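Local coordinates for protein 7,8-dihydro-6-hydroxymethylpterin pyrophosphokinase-dihydropteroate synthase (Plasmodium falciparum, PDB 6JWS) that probably makes dihydropterin-6-ylmethyl diphosphate from hydroxymethyldihydropterin and ATP, then joins it to 4-aminobenzoate to give dihydropteroate in the folate pathway, at residues N390-L395 with L684-D689; V428-G433 with I478-T483; D499-I504 with Y524-M529. The protein carries 1 engineered substitution. One frame throughout, in Å; residues are numbered along the deposited sequence.

Contact 1 (N390-L395 with L684-D689). With MG (magnesium ion), chain O; PT1 (pteroic acid), chain I.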
loop_
_atom_site.group_PDB
_atom_site.type_symbol
_atom_site.label_atom_id
_atom_site.label_comp_id
_atom_site.label_asym_id
_atom_site.label_seq_id
_atom_site.Cartn_x
_atom_site.Cartn_y
_atom_site.Cartn_z
ATOM N N ASN B 390 -5.963 -3.164 14.865
ATOM C CA ASN B 390 -5.806 -3.060 16.306
ATOM C C ASN B 390 -4.460 -3.653 16.738
ATOM O O ASN B 390 -4.012 -4.677 16.210
ATOM C CB ASN B 390 -6.945 -3.779 17.043
ATOM C CG ASN B 390 -8.299 -3.127 16.852
ATOM O OD1 ASN B 390 -8.524 -1.995 17.288
ATOM N ND2 ASN B 390 -9.202 -3.808 16.161
ATOM N N ILE B 391 -3.826 -3.009 17.725
ATOM C CA ILE B 391 -2.576 -3.503 18.265
ATOM C C ILE B 391 -2.859 -4.385 19.475
ATOM O O ILE B 391 -3.585 -3.996 20.392
ATOM C CB ILE B 391 -1.620 -2.355 18.613
ATOM C CG1 ILE B 391 -1.163 -1.634 17.342
ATOM C CG2 ILE B 391 -0.431 -2.914 19.390
ATOM C CD1 ILE B 391 -0.450 -0.325 17.584
ATOM N N VAL B 392 -2.317 -5.604 19.437
ATOM C CA VAL B 392 -2.398 -6.497 20.579
ATOM C C VAL B 392 -0.998 -6.557 21.171
ATOM O O VAL B 392 -0.073 -7.020 20.510
ATOM C CB VAL B 392 -2.895 -7.905 20.174
ATOM C CG1 VAL B 392 -3.003 -8.814 21.398
ATOM C CG2 VAL B 392 -4.241 -7.840 19.454
ATOM N N GLY B 393 -0.838 -6.012 22.379
ATOM C CA GLY B 393 0.470 -5.990 23.033
ATOM C C GLY B 393 0.732 -7.291 23.794
ATOM O O GLY B 393 -0.181 -7.854 24.399
ATOM N N ILE B 394 1.971 -7.783 23.708
ATOM C CA ILE B 394 2.308 -9.123 24.174
ATOM C C ILE B 394 2.887 -9.031 25.587
ATOM O O ILE B 394 3.829 -8.285 25.823
ATOM C CB ILE B 394 3.330 -9.802 23.234
ATOM C CG1 ILE B 394 2.781 -10.077 21.836
ATOM C CG2 ILE B 394 3.891 -11.077 23.860
ATOM C CD1 ILE B 394 3.869 -10.343 20.809
ATOM N N LEU B 395 2.327 -9.807 26.521
ATOM C CA LEU B 395 2.954 -9.995 27.820
ATOM C C LEU B 395 3.180 -11.485 28.057
ATOM O O LEU B 395 2.262 -12.202 28.415
ATOM C CB LEU B 395 2.087 -9.403 28.936
ATOM C CG LEU B 395 2.706 -9.556 30.326
ATOM C CD1 LEU B 395 3.894 -8.621 30.492
ATOM C CD2 LEU B 395 1.682 -9.286 31.416
ATOM N N LEU B 684 -6.245 -7.399 13.653
ATOM C CA LEU B 684 -5.435 -7.299 14.866
ATOM C C LEU B 684 -4.033 -7.804 14.565
ATOM O O LEU B 684 -3.880 -8.800 13.846
ATOM C CB LEU B 684 -6.028 -8.103 16.030
ATOM C CG LEU B 684 -7.428 -7.681 16.497
ATOM C CD1 LEU B 684 -8.492 -8.525 15.796
ATOM C CD2 LEU B 684 -7.593 -7.825 18.006
ATOM N N ILE B 685 -3.037 -7.113 15.138
ATOM C CA ILE B 685 -1.659 -7.554 15.040
ATOM C C ILE B 685 -1.089 -7.650 16.459
ATOM O O ILE B 685 -1.326 -6.779 17.320
ATOM C CB ILE B 685 -0.835 -6.643 14.093
ATOM C CG1 ILE B 685 -0.855 -5.176 14.546
ATOM C CG2 ILE B 685 -1.333 -6.764 12.648
ATOM C CD1 ILE B 685 0.098 -4.252 13.782
ATOM N N ARG B 686 -0.350 -8.739 16.692
ATOM C CA ARG B 686 0.120 -9.119 18.011
ATOM C C ARG B 686 1.600 -8.772 18.059
ATOM O O ARG B 686 2.381 -9.374 17.323
ATOM C CB ARG B 686 -0.078 -10.636 18.198
ATOM C CG ARG B 686 0.238 -11.158 19.591
ATOM C CD ARG B 686 0.108 -12.678 19.588
ATOM N NE ARG B 686 0.523 -13.218 20.868
ATOM C CZ ARG B 686 1.758 -13.610 21.165
ATOM N NH1 ARG B 686 2.716 -13.572 20.255
ATOM N NH2 ARG B 686 2.014 -14.096 22.367
ATOM N N VAL B 687 1.968 -7.785 18.880
ATOM C CA VAL B 687 3.304 -7.222 18.751
ATOM C C VAL B 687 3.959 -7.046 20.123
ATOM O O VAL B 687 3.273 -6.833 21.137
ATOM C CB VAL B 687 3.293 -5.907 17.934
ATOM C CG1 VAL B 687 2.757 -6.104 16.512
ATOM C CG2 VAL B 687 2.547 -4.777 18.652
ATOM N N HIS B 688 5.298 -7.133 20.152
ATOM C CA HIS B 688 6.049 -6.773 21.350
ATOM C C HIS B 688 6.276 -5.259 21.435
ATOM O O HIS B 688 6.438 -4.717 22.523
ATOM C CB HIS B 688 7.431 -7.430 21.358
ATOM C CG HIS B 688 7.404 -8.917 21.339
ATOM N ND1 HIS B 688 7.378 -9.634 20.149
ATOM C CD2 HIS B 688 7.426 -9.824 22.345
ATOM C CE1 HIS B 688 7.394 -10.927 20.423
ATOM N NE2 HIS B 688 7.411 -11.068 21.761
ATOM N N ASP B 689 6.342 -4.583 20.284
ATOM C CA ASP B 689 6.828 -3.211 20.210
ATOM C C ASP B 689 5.637 -2.290 19.930
ATOM O O ASP B 689 5.361 -1.949 18.786
ATOM C CB ASP B 689 8.001 -3.129 19.231
ATOM C CG ASP B 689 9.170 -4.055 19.582
ATOM O OD1 ASP B 689 9.967 -3.679 20.469
ATOM O OD2 ASP B 689 9.299 -5.157 18.963
HETATM MG MG MG O . 10.702 -1.821 21.602
HETATM C C2 PT1 I . 0.713 -16.102 17.204
HETATM C C3 PT1 I . 1.428 -16.412 18.442
HETATM C C5 PT1 I . 0.604 -16.600 19.641
HETATM N N6 PT1 I . 2.776 -16.519 18.516
HETATM C C7 PT1 I . -1.368 -16.223 18.332
HETATM N N9 PT1 I . -0.751 -16.488 19.529
HETATM C C10 PT1 I . 3.359 -16.836 19.702
HETATM N N11 PT1 I . -2.745 -16.135 18.248
HETATM C C12 PT1 I . 2.579 -17.045 20.833
HETATM C C21 PT1 I . 9.385 -18.059 15.166
HETATM O O22 PT1 I . 10.357 -17.267 15.307
HETATM O O1 PT1 I . 1.401 -15.924 16.069
HETATM N N4 PT1 I . -0.635 -16.016 17.205
HETATM N N8 PT1 I . 1.237 -16.907 20.786
HETATM C C13 PT1 I . 4.854 -16.997 19.752
HETATM N N14 PT1 I . 5.218 -18.246 19.028
HETATM C C15 PT1 I . 6.207 -18.222 18.105
HETATM C C16 PT1 I . 6.158 -19.087 16.991
HETATM C C17 PT1 I . 7.300 -17.314 18.294
HETATM C C18 PT1 I . 7.201 -19.031 16.035
HETATM C C19 PT1 I . 8.346 -17.284 17.338
HETATM C C20 PT1 I . 8.284 -18.128 16.201
HETATM O O23 PT1 I . 9.326 -18.788 14.162
HETATM O O HOH W 1 11.760 0.118 22.538
HETATM O O HOH W 2 8.817 -0.975 22.272
#

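Contact 2 (V428-G433 with I478-T483). With PT1 (pteroic acid), chain I.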
loop_
_atom_site.group_PDB
_atom_site.type_symbol
_atom_site.label_atom_id
_atom_site.label_comp_id
_atom_site.label_asym_id
_atom_site.label_seq_id
_atom_site.Cartn_x
_atom_site.Cartn_y
_atom_site.Cartn_z
ATOM N N VAL B 428 -5.527 -4.207 22.928
ATOM C CA VAL B 428 -5.658 -5.504 23.564
ATOM C C VAL B 428 -4.318 -5.828 24.190
ATOM O O VAL B 428 -3.279 -5.457 23.651
ATOM C CB VAL B 428 -6.089 -6.611 22.580
ATOM C CG1 VAL B 428 -6.170 -7.973 23.274
ATOM C CG2 VAL B 428 -7.429 -6.291 21.935
ATOM N N ILE B 429 -4.365 -6.514 25.331
ATOM C CA ILE B 429 -3.178 -7.138 25.888
ATOM C C ILE B 429 -3.385 -8.646 25.851
ATOM O O ILE B 429 -4.404 -9.115 26.378
ATOM C CB ILE B 429 -2.926 -6.683 27.335
ATOM C CG1 ILE B 429 -2.954 -5.163 27.497
ATOM C CG2 ILE B 429 -1.633 -7.300 27.865
ATOM C CD1 ILE B 429 -2.041 -4.437 26.546
ATOM N N ASP B 430 -2.387 -9.357 25.278
ATOM C CA ASP B 430 -2.320 -10.813 25.248
ATOM C C ASP B 430 -1.338 -11.290 26.318
ATOM O O ASP B 430 -0.122 -11.108 26.210
ATOM C CB ASP B 430 -1.930 -11.355 23.862
ATOM C CG ASP B 430 -2.137 -12.862 23.653
ATOM O OD1 ASP B 430 -3.204 -13.386 24.066
ATOM O OD2 ASP B 430 -1.240 -13.518 23.030
ATOM N N ILE B 431 -1.877 -11.938 27.348
ATOM C CA ILE B 431 -1.013 -12.420 28.410
ATOM C C ILE B 431 -0.879 -13.928 28.247
ATOM O O ILE B 431 -1.868 -14.601 27.968
ATOM C CB ILE B 431 -1.561 -12.042 29.801
ATOM C CG1 ILE B 431 -0.530 -12.321 30.898
ATOM C CG2 ILE B 431 -2.867 -12.774 30.101
ATOM C CD1 ILE B 431 -0.963 -11.819 32.272
ATOM N N GLY B 432 0.335 -14.441 28.442
ATOM C CA GLY B 432 0.536 -15.877 28.463
ATOM C C GLY B 432 1.612 -16.309 29.459
ATOM O O GLY B 432 2.495 -15.521 29.826
ATOM N N GLY B 433 1.508 -17.578 29.883
ATOM C CA GLY B 433 2.468 -18.219 30.761
ATOM C C GLY B 433 2.915 -19.583 30.236
ATOM O O GLY B 433 3.566 -20.344 30.952
ATOM N N ILE B 478 -8.943 -4.466 26.420
ATOM C CA ILE B 478 -9.459 -5.813 26.322
ATOM C C ILE B 478 -8.306 -6.730 26.705
ATOM O O ILE B 478 -7.153 -6.448 26.370
ATOM C CB ILE B 478 -9.955 -6.001 24.877
ATOM C CG1 ILE B 478 -10.959 -4.898 24.518
ATOM C CG2 ILE B 478 -10.523 -7.388 24.663
ATOM C CD1 ILE B 478 -11.452 -4.918 23.087
ATOM N N ILE B 479 -8.618 -7.792 27.456
ATOM C CA ILE B 479 -7.591 -8.723 27.900
ATOM C C ILE B 479 -7.776 -10.059 27.187
ATOM O O ILE B 479 -8.834 -10.691 27.279
ATOM C CB ILE B 479 -7.597 -8.895 29.438
ATOM C CG1 ILE B 479 -7.424 -7.564 30.181
ATOM C CG2 ILE B 479 -6.547 -9.901 29.878
ATOM C CD1 ILE B 479 -6.221 -6.770 29.719
ATOM N N SER B 480 -6.690 -10.522 26.569
ATOM C CA SER B 480 -6.657 -11.816 25.921
ATOM C C SER B 480 -5.698 -12.752 26.667
ATOM O O SER B 480 -4.591 -12.359 27.051
ATOM C CB SER B 480 -6.238 -11.619 24.474
ATOM O OG SER B 480 -6.095 -12.866 23.823
ATOM N N ILE B 481 -6.104 -14.013 26.844
ATOM C CA ILE B 481 -5.204 -14.979 27.472
ATOM C C ILE B 481 -4.776 -16.032 26.453
ATOM O O ILE B 481 -5.611 -16.710 25.867
ATOM C CB ILE B 481 -5.784 -15.608 28.757
ATOM C CG1 ILE B 481 -4.890 -16.734 29.279
ATOM C CG2 ILE B 481 -7.217 -16.092 28.588
ATOM C CD1 ILE B 481 -4.997 -16.913 30.771
ATOM N N ASP B 482 -3.461 -16.153 26.267
ATOM C CA ASP B 482 -2.857 -17.133 25.392
ATOM C C ASP B 482 -2.752 -18.444 26.167
ATOM O O ASP B 482 -1.732 -18.704 26.822
ATOM C CB ASP B 482 -1.482 -16.631 24.939
ATOM C CG ASP B 482 -0.776 -17.477 23.882
ATOM O OD1 ASP B 482 -1.161 -18.652 23.672
ATOM O OD2 ASP B 482 0.170 -16.950 23.252
ATOM N N THR B 483 -3.809 -19.256 26.086
ATOM C CA THR B 483 -3.820 -20.554 26.746
ATOM C C THR B 483 -4.552 -21.592 25.885
ATOM O O THR B 483 -5.419 -21.244 25.075
ATOM C CB THR B 483 -4.429 -20.455 28.158
ATOM O OG1 THR B 483 -4.159 -21.704 28.790
ATOM C CG2 THR B 483 -5.925 -20.191 28.200
HETATM C C2 PT1 I . 0.713 -16.102 17.204
HETATM C C3 PT1 I . 1.428 -16.412 18.442
HETATM C C5 PT1 I . 0.604 -16.600 19.641
HETATM N N6 PT1 I . 2.776 -16.519 18.516
HETATM C C7 PT1 I . -1.368 -16.223 18.332
HETATM N N9 PT1 I . -0.751 -16.488 19.529
HETATM C C10 PT1 I . 3.359 -16.836 19.702
HETATM N N11 PT1 I . -2.745 -16.135 18.248
HETATM C C12 PT1 I . 2.579 -17.045 20.833
HETATM C C21 PT1 I . 9.385 -18.059 15.166
HETATM O O22 PT1 I . 10.357 -17.267 15.307
HETATM O O1 PT1 I . 1.401 -15.924 16.069
HETATM N N4 PT1 I . -0.635 -16.016 17.205
HETATM N N8 PT1 I . 1.237 -16.907 20.786
HETATM C C13 PT1 I . 4.854 -16.997 19.752
HETATM N N14 PT1 I . 5.218 -18.246 19.028
HETATM C C15 PT1 I . 6.207 -18.222 18.105
HETATM C C16 PT1 I . 6.158 -19.087 16.991
HETATM C C17 PT1 I . 7.300 -17.314 18.294
HETATM C C18 PT1 I . 7.201 -19.031 16.035
HETATM C C19 PT1 I . 8.346 -17.284 17.338
HETATM C C20 PT1 I . 8.284 -18.128 16.201
HETATM O O23 PT1 I . 9.326 -18.788 14.162
HETATM O O HOH W 3 -1.205 -18.762 29.567
#

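Contact 3 (D499-I504 with Y524-M529). With PT1 (pteroic acid), chain I.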
loop_
_atom_site.group_PDB
_atom_site.type_symbol
_atom_site.label_atom_id
_atom_site.label_comp_id
_atom_site.label_asym_id
_atom_site.label_seq_id
_atom_site.Cartn_x
_atom_site.Cartn_y
_atom_site.Cartn_z
ATOM N N ASP B 499 -11.185 -11.224 28.675
ATOM C CA ASP B 499 -12.233 -11.098 27.677
ATOM C C ASP B 499 -12.121 -12.132 26.552
ATOM O O ASP B 499 -13.136 -12.520 25.995
ATOM C CB ASP B 499 -12.183 -9.705 27.063
ATOM C CG ASP B 499 -12.263 -8.669 28.157
ATOM O OD1 ASP B 499 -13.312 -8.674 28.859
ATOM O OD2 ASP B 499 -11.252 -7.921 28.339
ATOM N N ILE B 500 -10.905 -12.525 26.160
ATOM C CA ILE B 500 -10.714 -13.249 24.908
ATOM C C ILE B 500 -9.873 -14.495 25.179
ATOM O O ILE B 500 -8.849 -14.398 25.844
ATOM C CB ILE B 500 -10.030 -12.349 23.845
ATOM C CG1 ILE B 500 -10.952 -11.226 23.359
ATOM C CG2 ILE B 500 -9.515 -13.188 22.666
ATOM C CD1 ILE B 500 -10.281 -10.178 22.496
ATOM N N LEU B 501 -10.324 -15.654 24.676
ATOM C CA LEU B 501 -9.465 -16.825 24.600
ATOM C C LEU B 501 -8.614 -16.755 23.324
ATOM O O LEU B 501 -9.127 -16.645 22.210
ATOM C CB LEU B 501 -10.314 -18.105 24.663
ATOM C CG LEU B 501 -9.569 -19.428 24.402
ATOM C CD1 LEU B 501 -8.503 -19.696 25.466
ATOM C CD2 LEU B 501 -10.533 -20.603 24.360
ATOM N N ASN B 502 -7.297 -16.842 23.500
ATOM C CA ASN B 502 -6.366 -16.994 22.400
ATOM C C ASN B 502 -5.823 -18.423 22.426
ATOM O O ASN B 502 -4.906 -18.723 23.186
ATOM C CB ASN B 502 -5.242 -15.959 22.515
ATOM C CG ASN B 502 -4.172 -16.150 21.468
ATOM O OD1 ASN B 502 -4.412 -16.823 20.468
ATOM N ND2 ASN B 502 -2.983 -15.604 21.703
ATOM N N ASP B 503 -6.392 -19.306 21.587
ATOM C CA ASP B 503 -6.111 -20.736 21.661
ATOM C C ASP B 503 -5.302 -21.168 20.430
ATOM O O ASP B 503 -5.847 -21.353 19.341
ATOM C CB ASP B 503 -7.411 -21.524 21.847
ATOM C CG ASP B 503 -7.228 -23.006 22.165
ATOM O OD1 ASP B 503 -6.346 -23.678 21.526
ATOM O OD2 ASP B 503 -7.943 -23.484 23.081
ATOM N N ILE B 504 -3.986 -21.341 20.616
ATOM C CA ILE B 504 -3.104 -21.655 19.502
ATOM C C ILE B 504 -3.337 -23.074 18.971
ATOM O O ILE B 504 -2.789 -23.424 17.934
ATOM C CB ILE B 504 -1.627 -21.390 19.850
ATOM C CG1 ILE B 504 -1.102 -22.309 20.969
ATOM C CG2 ILE B 504 -1.397 -19.909 20.150
ATOM C CD1 ILE B 504 0.420 -22.363 21.064
ATOM N N TYR B 524 -17.871 -14.917 25.257
ATOM C CA TYR B 524 -16.487 -14.501 25.095
ATOM C C TYR B 524 -15.999 -14.784 23.678
ATOM O O TYR B 524 -16.399 -15.767 23.053
ATOM C CB TYR B 524 -15.563 -15.192 26.101
ATOM C CG TYR B 524 -15.896 -14.916 27.541
ATOM C CD1 TYR B 524 -15.361 -13.819 28.198
ATOM C CD2 TYR B 524 -16.736 -15.758 28.255
ATOM C CE1 TYR B 524 -15.639 -13.562 29.533
ATOM C CE2 TYR B 524 -17.028 -15.520 29.593
ATOM C CZ TYR B 524 -16.484 -14.412 30.228
ATOM O OH TYR B 524 -16.774 -14.166 31.538
ATOM N N SER B 525 -15.085 -13.920 23.216
ATOM C CA SER B 525 -14.509 -14.052 21.892
ATOM C C SER B 525 -13.302 -14.971 21.942
ATOM O O SER B 525 -12.739 -15.222 23.007
ATOM C CB SER B 525 -14.151 -12.709 21.372
ATOM O OG SER B 525 -15.344 -12.003 21.114
ATOM N N VAL B 526 -12.872 -15.422 20.763
ATOM C CA VAL B 526 -11.871 -16.467 20.705
ATOM C C VAL B 526 -11.054 -16.306 19.430
ATOM O O VAL B 526 -11.624 -16.065 18.360
ATOM C CB VAL B 526 -12.511 -17.865 20.802
ATOM C CG1 VAL B 526 -13.668 -18.073 19.818
ATOM C CG2 VAL B 526 -11.458 -18.968 20.698
ATOM N N VAL B 527 -9.728 -16.463 19.576
ATOM C CA VAL B 527 -8.830 -16.541 18.446
ATOM C C VAL B 527 -8.534 -18.024 18.181
ATOM O O VAL B 527 -8.139 -18.753 19.086
ATOM C CB VAL B 527 -7.551 -15.716 18.711
ATOM C CG1 VAL B 527 -6.625 -15.665 17.491
ATOM C CG2 VAL B 527 -7.873 -14.294 19.199
ATOM N N LEU B 528 -8.739 -18.471 16.932
ATOM C CA LEU B 528 -8.345 -19.806 16.525
ATOM C C LEU B 528 -7.112 -19.710 15.635
ATOM O O LEU B 528 -7.121 -19.022 14.601
ATOM C CB LEU B 528 -9.490 -20.478 15.761
ATOM C CG LEU B 528 -10.843 -20.526 16.472
ATOM C CD1 LEU B 528 -11.921 -21.001 15.494
ATOM C CD2 LEU B 528 -10.781 -21.415 17.723
ATOM N N MET B 529 -6.068 -20.443 16.017
ATOM C CA MET B 529 -4.835 -20.390 15.250
ATOM C C MET B 529 -4.520 -21.770 14.665
ATOM O O MET B 529 -4.796 -22.783 15.303
ATOM C CB MET B 529 -3.675 -19.922 16.138
ATOM C CG MET B 529 -2.471 -19.445 15.359
ATOM S SD MET B 529 -0.988 -19.362 16.402
ATOM C CE MET B 529 -0.478 -21.084 16.321
HETATM C C2 PT1 I . 0.713 -16.102 17.204
HETATM C C3 PT1 I . 1.428 -16.412 18.442
HETATM C C5 PT1 I . 0.604 -16.600 19.641
HETATM N N6 PT1 I . 2.776 -16.519 18.516
HETATM C C7 PT1 I . -1.368 -16.223 18.332
HETATM N N9 PT1 I . -0.751 -16.488 19.529
HETATM C C10 PT1 I . 3.359 -16.836 19.702
HETATM N N11 PT1 I . -2.745 -16.135 18.248
HETATM C C12 PT1 I . 2.579 -17.045 20.833
HETATM C C21 PT1 I . 9.385 -18.059 15.166
HETATM O O22 PT1 I . 10.357 -17.267 15.307
HETATM O O1 PT1 I . 1.401 -15.924 16.069
HETATM N N4 PT1 I . -0.635 -16.016 17.205
HETATM N N8 PT1 I . 1.237 -16.907 20.786
HETATM C C13 PT1 I . 4.854 -16.997 19.752
HETATM N N14 PT1 I . 5.218 -18.246 19.028
HETATM C C15 PT1 I . 6.207 -18.222 18.105
HETATM C C16 PT1 I . 6.158 -19.087 16.991
HETATM C C17 PT1 I . 7.300 -17.314 18.294
HETATM C C18 PT1 I . 7.201 -19.031 16.035
HETATM C C19 PT1 I . 8.346 -17.284 17.338
HETATM C C20 PT1 I . 8.284 -18.128 16.201
HETATM O O23 PT1 I . 9.326 -18.788 14.162
HETATM O O HOH W 4 -14.921 -11.260 24.570
#

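Contact 1 (N390-L395 with L684-D689)
Ile394 packs against both Arg686 and His688 where two parallel strands, 390-395 and 684-687, near their C-terminal ends. Its side chain reaches across with CG1 anti to the carbonyl carbon (chi1 -65°). CD1 then sits over the face of the His688 imidazole, 3.6 Å from the ring centroid and 9° off the normal, a CH-pi contact. A hydrogen bond between His688 ND1 and Ser607 OG also holds the ring. On its other flank Ile394 meets Arg686 at about a right angle. Ile394 CD1 lies 3.5 Å from Arg686 NH1, and CG1 rests over the centre of one guanidinium face. The pterin of the bound pteroic acid covers the opposite face, with PT1 N8 3.3 Å from Arg686 NH2. The guanidinium is thus sandwiched between them. The Arg686 chain is extended from CG to NE, and a salt bridge from NE to Asp430 helps to fix its rotation.

Away from this end the backbones pair in regular parallel fashion. Ile685 N bonds to Asn390 O at 2.8 Å, Val392 N to Ile685 O at 2.6 Å, and Val687 N to Val392 O at 2.7 Å. Val392 CG2 touches Leu684 CD2 on the face that carries Arg686. Ile391 CG2 meets Val687 CG2 on the face turned to helix 690-704.

At the Ile394 end the side chains pack closely, yet the backbone pairing weakens at Val687. The bond from Ile394 N to Val687 O is weak and bent to 131°. His688, partly exposed, is the solvent side, whereas Asp689 is buried. Asp689 OD1 binds a magnesium ion at 2.3 Å, with two waters, Glu692 and Met648. These parallel strands close the TIM barrel of dihydropteroate synthase, with Arg686 lining the pterin pocket.

Contact 2 (V428-G433 with I478-T483)
Asp430 and Ser480 face each other on neighbouring parallel strands of the TIM barrel, on the side that carries Val428 and Asp482. The side chain of Asp430 leaves the backbone with CG anti to N (chi1 -167°), which carries the carboxylate across to strand 478-482. Its CB packs on Val392 of the adjoining strand. CG lies 4.0 Å from both Ser480 OG and Asp482 CB. OD1 accepts a hydrogen bond from Ser480 OG at 2.9 Å. The hydroxyl comes from the anti side, 33° out of the carboxylate plane. OD2 touches Asp482 CB and makes a salt bridge with Arg686, plus a weak hydrogen bond from Asn502 ND2.

The carboxylate planes of Asp430 and Asp482 are nearly parallel, 17° apart, with Asp430 OD2 3.7 Å from Asp482 OD2, and their repulsion is probably eased by Arg686. Asp430 thus probably helps, from the second shell, to position Arg686, and more weakly Asn502.

On the other face Ile429 and Ile431 pair with Ile479 and Ile481, and helix 448-464 packs on Ile431, Ile479 and Ile481. At the strand ends, water 3 bridges Gly433 N and Asp482 O. Asp482 reaches the ligand, its OD2 2.7 Å from PT1 N8.

Contact 3 (D499-I504 with Y524-M529)
Asn502 and Val527, paired on adjacent parallel strands, lie on the same face of the sheet, beside the pterin of the bound pteroic acid. Asn502 grips it with two nearly straight hydrogen bonds. OD1 accepts from PT1 N11 at 2.9 Å, and ND2 donates to PT1 N9 at 3.2 Å. Val527 CB lies 3.8 Å from Asn502 OD1, flanking the amide. Further along, Ile504 and Met529 lie side by side. Ile504 CB touches Met529 CE at 3.7 Å, while Ile504 CG2 and Met529 SD each come within 3.5 Å of the ligand, at PT1 N9 and PT1 N4. The bend at chi3 of Met529 (83°) brings CE back over Ile504.

The backbone ladder holds this first shell in place. Val527 N bonds to Leu501 O at 2.7 Å, and Asp503 N to Val527 O. The next rung, Met529 N to Asp503 O, is weak. At the far end the strands part. Water 4 accepts from Ser525 N there and lies close to Asp499 O, which also meets the edge of the Tyr524 ring.

Strand 500-503 lies between strands 478-482 and 525-529. Strand 572-575 flanks the latter, and helix 547-564 packs on Val526 and Leu528 from outside the barrel.

In the fold
The three contacts are pairings within one parallel barrel sheet, and all of them touch the pteroic acid. Contacts 1 and 2 have centres about 10 Å apart and join where strands 390-396 and 428-432 are neighbours; their polar link is Arg686 NE to Asp430 OD2 at 2.8 Å. Contacts 2 and 3, with centres about 9 Å apart, meet through strands 478-482 and 500-503, where Asn502 N lies 2.9 Å from Ile481 O. Contacts 1 and 3 do not touch, and their centres are about 14 Å apart. The ligand spans these two, whose nearest atoms are about 4 Å apart. Lys609, Asp575 and Arg610 add further hydrogen bonds to it.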